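Local coordinates for hypothetical protein, IPT/TIG domain protein (Bacteroides ovatus, PDB 4HW6) that is of unknown function but, as an IPT/TIG domain joined to a six-bladed beta-propeller, probably binds carbohydrate as an auxiliary nutrient-binding protein, at residues 231-243 and 273-285. Sequence-based numbering, arbitrary orientation.
Sequences KTCAVHPQNGKIY and GSNFHIVWHPTGD. With EDO (1,2-ethanediol), chain F.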
loop_
_atom_site.group_PDB
_atom_site.type_symbol
_atom_site.label_atom_id
_atom_site.label_comp_id
_atom_site.label_asym_id
_atom_site.label_seq_id
_atom_site.Cartn_x
_atom_site.Cartn_y
_atom_site.Cartn_z
ATOM N N LYS A 231 -5.498 6.202 -21.563
ATOM C CA LYS A 231 -5.953 5.542 -20.333
ATOM C C LYS A 231 -4.928 5.330 -19.213
ATOM O O LYS A 231 -5.303 5.164 -18.054
ATOM C CB LYS A 231 -6.517 4.161 -20.681
ATOM C CG LYS A 231 -7.702 4.170 -21.627
ATOM C CD LYS A 231 -8.865 4.970 -21.071
ATOM C CE LYS A 231 -10.136 4.789 -21.887
ATOM N NZ LYS A 231 -11.287 5.368 -21.142
ATOM N N THR A 232 -3.656 5.309 -19.558
ATOM C CA THR A 232 -2.611 4.863 -18.629
ATOM C C THR A 232 -1.270 5.443 -19.045
ATOM O O THR A 232 -1.088 5.822 -20.202
ATOM C CB THR A 232 -2.565 3.308 -18.518
ATOM O OG1 THR A 232 -1.683 2.893 -17.458
ATOM C CG2 THR A 232 -2.140 2.643 -19.817
ATOM N N CYS A 233 -0.359 5.575 -18.083
ATOM C CA CYS A 233 1.000 6.103 -18.329
ATOM C C CYS A 233 2.016 5.337 -17.469
ATOM O O CYS A 233 2.188 5.613 -16.286
ATOM C CB CYS A 233 1.107 7.607 -18.052
ATOM S SG CYS A 233 0.516 8.209 -16.449
ATOM N N ALA A 234 2.690 4.383 -18.083
ATOM C CA ALA A 234 3.629 3.527 -17.375
ATOM C C ALA A 234 5.045 3.899 -17.793
ATOM O O ALA A 234 5.433 3.719 -18.948
ATOM C CB ALA A 234 3.344 2.071 -17.685
ATOM N N VAL A 235 5.812 4.406 -16.836
ATOM C CA VAL A 235 7.155 4.897 -17.092
ATOM C C VAL A 235 8.156 3.775 -16.887
ATOM O O VAL A 235 8.301 3.271 -15.777
ATOM C CB VAL A 235 7.531 6.068 -16.177
ATOM C CG1 VAL A 235 8.967 6.521 -16.445
ATOM C CG2 VAL A 235 6.576 7.232 -16.388
ATOM N N HIS A 236 8.885 3.420 -17.937
ATOM C CA HIS A 236 9.868 2.334 -17.844
ATOM C C HIS A 236 11.042 2.761 -16.972
ATOM O O HIS A 236 11.624 3.832 -17.191
ATOM C CB HIS A 236 10.406 1.938 -19.201
ATOM C CG HIS A 236 11.227 0.679 -19.169
ATOM N ND1 HIS A 236 12.578 0.673 -18.907
ATOM C CD2 HIS A 236 10.873 -0.613 -19.359
ATOM C CE1 HIS A 236 13.018 -0.570 -18.943
ATOM N NE2 HIS A 236 11.997 -1.375 -19.177
ATOM N N PRO A 237 11.435 1.904 -16.001
ATOM C CA PRO A 237 12.423 2.322 -14.997
ATOM C C PRO A 237 13.871 2.504 -15.445
ATOM O O PRO A 237 14.650 3.100 -14.690
ATOM C CB PRO A 237 12.363 1.196 -13.949
ATOM C CG PRO A 237 11.798 0.024 -14.666
ATOM C CD PRO A 237 10.848 0.584 -15.681
ATOM N N GLN A 238 14.256 1.991 -16.616
ATOM C CA GLN A 238 15.573 2.271 -17.175
ATOM C C GLN A 238 15.571 3.133 -18.427
ATOM O O GLN A 238 16.483 3.922 -18.597
ATOM C CB GLN A 238 16.361 0.983 -17.473
ATOM C CG GLN A 238 16.757 0.218 -16.220
ATOM C CD GLN A 238 15.668 -0.724 -15.770
ATOM O OE1 GLN A 238 15.066 -1.404 -16.603
ATOM N NE2 GLN A 238 15.383 -0.751 -14.470
ATOM N N ASN A 239 14.584 2.970 -19.312
ATOM C CA ASN A 239 14.576 3.732 -20.583
ATOM C C ASN A 239 13.767 5.028 -20.474
ATOM O O ASN A 239 13.926 5.932 -21.294
ATOM C CB ASN A 239 14.201 2.868 -21.812
ATOM C CG ASN A 239 12.712 2.564 -21.945
ATOM O OD1 ASN A 239 11.815 3.324 -21.527
ATOM N ND2 ASN A 239 12.433 1.412 -22.556
ATOM N N GLY A 240 12.942 5.117 -19.427
ATOM C CA GLY A 240 12.225 6.349 -19.087
ATOM C C GLY A 240 11.044 6.698 -19.969
ATOM O O GLY A 240 10.378 7.716 -19.748
ATOM N N LYS A 241 10.749 5.861 -20.954
ATOM C CA LYS A 241 9.652 6.140 -21.862
ATOM C C LYS A 241 8.334 5.975 -21.163
ATOM O O LYS A 241 8.196 5.159 -20.246
ATOM C CB LYS A 241 9.719 5.229 -23.108
ATOM C CG LYS A 241 10.894 5.584 -24.001
ATOM C CD LYS A 241 11.319 4.497 -24.987
ATOM C CE LYS A 241 10.184 3.842 -25.719
ATOM N NZ LYS A 241 10.691 3.049 -26.902
ATOM N N ILE A 242 7.359 6.760 -21.617
ATOM C CA ILE A 242 5.996 6.683 -21.130
ATOM C C ILE A 242 5.169 5.809 -22.047
ATOM O O ILE A 242 4.944 6.139 -23.206
ATOM C CB ILE A 242 5.334 8.077 -21.004
ATOM C CG1 ILE A 242 6.146 8.975 -20.075
ATOM C CG2 ILE A 242 3.908 7.949 -20.488
ATOM C CD1 ILE A 242 5.780 10.455 -20.209
ATOM N N TYR A 243 4.763 4.659 -21.541
ATOM C CA TYR A 243 3.966 3.707 -22.303
ATOM C C TYR A 243 2.495 3.914 -22.020
ATOM O O TYR A 243 2.087 4.043 -20.865
ATOM C CB TYR A 243 4.392 2.254 -22.007
ATOM C CG TYR A 243 5.804 1.910 -22.499
ATOM C CD1 TYR A 243 6.947 2.362 -21.815
ATOM C CD2 TYR A 243 5.998 1.116 -23.636
ATOM C CE1 TYR A 243 8.230 2.041 -22.252
ATOM C CE2 TYR A 243 7.289 0.801 -24.092
ATOM C CZ TYR A 243 8.398 1.256 -23.379
ATOM O OH TYR A 243 9.674 0.955 -23.820
ATOM N N GLY A 273 -10.618 -0.468 -27.059
ATOM C CA GLY A 273 -11.969 -0.030 -26.702
ATOM C C GLY A 273 -12.311 -0.269 -25.248
ATOM O O GLY A 273 -13.466 -0.518 -24.899
ATOM N N SER A 274 -11.320 -0.163 -24.376
ATOM C CA SER A 274 -11.476 -0.561 -22.987
ATOM C C SER A 274 -10.392 0.133 -22.163
ATOM O O SER A 274 -9.474 0.746 -22.723
ATOM C CB SER A 274 -11.340 -2.110 -22.876
ATOM O OG SER A 274 -11.846 -2.601 -21.644
ATOM N N ASN A 275 -10.508 0.068 -20.845
ATOM C CA ASN A 275 -9.533 0.676 -19.978
ATOM C C ASN A 275 -8.424 -0.343 -19.739
ATOM O O ASN A 275 -8.703 -1.536 -19.524
ATOM C CB ASN A 275 -10.162 1.028 -18.619
ATOM C CG ASN A 275 -10.948 2.324 -18.633
ATOM O OD1 ASN A 275 -11.125 2.954 -19.670
ATOM N ND2 ASN A 275 -11.437 2.719 -17.467
ATOM N N PHE A 276 -7.183 0.129 -19.732
ATOM C CA PHE A 276 -6.042 -0.700 -19.367
ATOM C C PHE A 276 -5.213 0.076 -18.364
ATOM O O PHE A 276 -5.229 1.300 -18.355
ATOM C CB PHE A 276 -5.185 -1.043 -20.604
ATOM C CG PHE A 276 -5.951 -1.764 -21.669
ATOM C CD1 PHE A 276 -6.227 -3.117 -21.539
ATOM C CD2 PHE A 276 -6.448 -1.086 -22.780
ATOM C CE1 PHE A 276 -6.988 -3.777 -22.494
ATOM C CE2 PHE A 276 -7.183 -1.748 -23.735
ATOM C CZ PHE A 276 -7.452 -3.102 -23.597
ATOM N N HIS A 277 -4.471 -0.653 -17.554
ATOM C CA HIS A 277 -3.495 -0.062 -16.651
ATOM C C HIS A 277 -2.241 -0.885 -16.758
ATOM O O HIS A 277 -2.253 -2.086 -16.488
ATOM C CB HIS A 277 -3.997 -0.072 -15.218
ATOM C CG HIS A 277 -3.095 0.645 -14.266
ATOM N ND1 HIS A 277 -2.845 1.997 -14.354
ATOM C CD2 HIS A 277 -2.353 0.188 -13.231
ATOM C CE1 HIS A 277 -1.988 2.339 -13.408
ATOM N NE2 HIS A 277 -1.673 1.256 -12.713
ATOM N N ILE A 278 -1.157 -0.224 -17.131
ATOM C CA ILE A 278 0.136 -0.878 -17.323
ATOM C C ILE A 278 1.033 -0.557 -16.140
ATOM O O ILE A 278 1.091 0.584 -15.701
ATOM C CB ILE A 278 0.772 -0.428 -18.646
ATOM C CG1 ILE A 278 -0.103 -0.861 -19.837
ATOM C CG2 ILE A 278 2.174 -1.061 -18.820
ATOM C CD1 ILE A 278 0.311 -0.261 -21.169
ATOM N N VAL A 279 1.693 -1.579 -15.598
ATOM C CA VAL A 279 2.619 -1.401 -14.489
ATOM C C VAL A 279 3.913 -2.173 -14.775
ATOM O O VAL A 279 3.891 -3.403 -14.930
ATOM C CB VAL A 279 2.044 -1.902 -13.126
ATOM C CG1 VAL A 279 2.971 -1.473 -12.006
ATOM C CG2 VAL A 279 0.604 -1.419 -12.874
ATOM N N TRP A 280 5.033 -1.455 -14.834
ATOM C CA TRP A 280 6.343 -2.069 -15.024
ATOM C C TRP A 280 6.775 -2.839 -13.769
ATOM O O TRP A 280 6.657 -2.351 -12.638
ATOM C CB TRP A 280 7.411 -1.029 -15.415
ATOM C CG TRP A 280 7.279 -0.596 -16.826
ATOM C CD1 TRP A 280 6.703 0.555 -17.280
ATOM C CD2 TRP A 280 7.598 -1.371 -17.967
ATOM N NE1 TRP A 280 6.719 0.583 -18.658
ATOM C CE2 TRP A 280 7.231 -0.612 -19.105
ATOM C CE3 TRP A 280 8.169 -2.637 -18.147
ATOM C CZ2 TRP A 280 7.430 -1.080 -20.401
ATOM C CZ3 TRP A 280 8.331 -3.108 -19.436
ATOM C CH2 TRP A 280 7.973 -2.323 -20.545
ATOM N N HIS A 281 7.302 -4.045 -13.972
ATOM C CA HIS A 281 8.016 -4.717 -12.908
ATOM C C HIS A 281 9.196 -3.844 -12.508
ATOM O O HIS A 281 9.767 -3.171 -13.352
ATOM C CB HIS A 281 8.527 -6.079 -13.361
ATOM C CG HIS A 281 9.042 -6.939 -12.247
ATOM N ND1 HIS A 281 10.375 -6.983 -11.880
ATOM C CD2 HIS A 281 8.397 -7.802 -11.425
ATOM C CE1 HIS A 281 10.517 -7.840 -10.881
ATOM N NE2 HIS A 281 9.328 -8.342 -10.582
ATOM N N PRO A 282 9.570 -3.852 -11.208
ATOM C CA PRO A 282 10.648 -2.960 -10.808
ATOM C C PRO A 282 11.962 -3.177 -11.559
ATOM O O PRO A 282 12.726 -2.235 -11.741
ATOM C CB PRO A 282 10.794 -3.250 -9.313
ATOM C CG PRO A 282 9.409 -3.599 -8.892
ATOM C CD PRO A 282 8.841 -4.389 -10.048
ATOM N N THR A 283 12.228 -4.396 -12.013
ATOM C CA THR A 283 13.428 -4.660 -12.826
ATOM C C THR A 283 13.399 -4.014 -14.218
ATOM O O THR A 283 14.448 -3.832 -14.848
ATOM C CB THR A 283 13.625 -6.170 -13.073
ATOM O OG1 THR A 283 12.498 -6.689 -13.786
ATOM C CG2 THR A 283 13.797 -6.924 -11.763
ATOM N N GLY A 284 12.208 -3.727 -14.722
ATOM C CA GLY A 284 12.021 -3.267 -16.103
ATOM C C GLY A 284 12.039 -4.372 -17.143
ATOM O O GLY A 284 11.993 -4.086 -18.339
ATOM N N ASP A 285 12.096 -5.639 -16.709
ATOM C CA ASP A 285 12.177 -6.746 -17.641
ATOM C C ASP A 285 10.859 -6.993 -18.379
ATOM O O ASP A 285 10.850 -7.591 -19.461
ATOM C CB ASP A 285 12.608 -8.038 -16.925
ATOM C CG ASP A 285 14.044 -8.002 -16.435
ATOM O OD1 ASP A 285 14.792 -7.094 -16.822
ATOM O OD2 ASP A 285 14.432 -8.899 -15.657
HETATM C C1 EDO F . 11.189 -11.393 -12.661
HETATM O O1 EDO F . 10.565 -11.993 -13.803
HETATM C C2 EDO F . 11.950 -10.139 -13.074
HETATM O O2 EDO F . 12.825 -10.424 -14.176
HETATM O O HOH W 1 -4.904 3.668 -15.588
HETATM O O HOH W 2 -12.816 5.379 -18.179
#
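Trp280 meets His236 with a face of its indole and Tyr243 with its edge; the three rings form an aromatic cluster. The imidazole edge of His236 meets one indole face, with planes at 77°; CD2 of His236 lies 3.6 Å from CZ3 of Trp280. The indole then turns its own edge to Tyr243, a second T-shaped pair, with Trp280 CZ2 over the centre of the phenol ring. Trp280 NE1 gives a weak hydrogen bond to Ala234 O. With CG anti to the backbone N (chi1 -170°), His236 also reaches the turn 281-284, where NE2 donates to Gly284 O over 2.8 Å, in the carbonyl plane and on a lone pair. His236 ND1 accepts from the backbone N of both Gln238 and Asn239. A leucine in place of His236 would probably leave Gly284 O and these two amides without their partner.

Toward the start of both segments, Thr232 OG1 receives a nearly straight bond from Ile278 N (3.2 Å, 171°) and is also bonded to Asp186. Lys231 bends at chi2 to bring NZ within 2.8 Å of Asn275 OD1, and it forms a salt bridge with Asp200.

Strands 234-235 and 276-280 belong to different sheets, consistent with neighbouring propeller blades. Side chains join them: rings pack the middle, with polar bonds from Lys231 and Thr232 to one side and from His236 to Gly284 on the other.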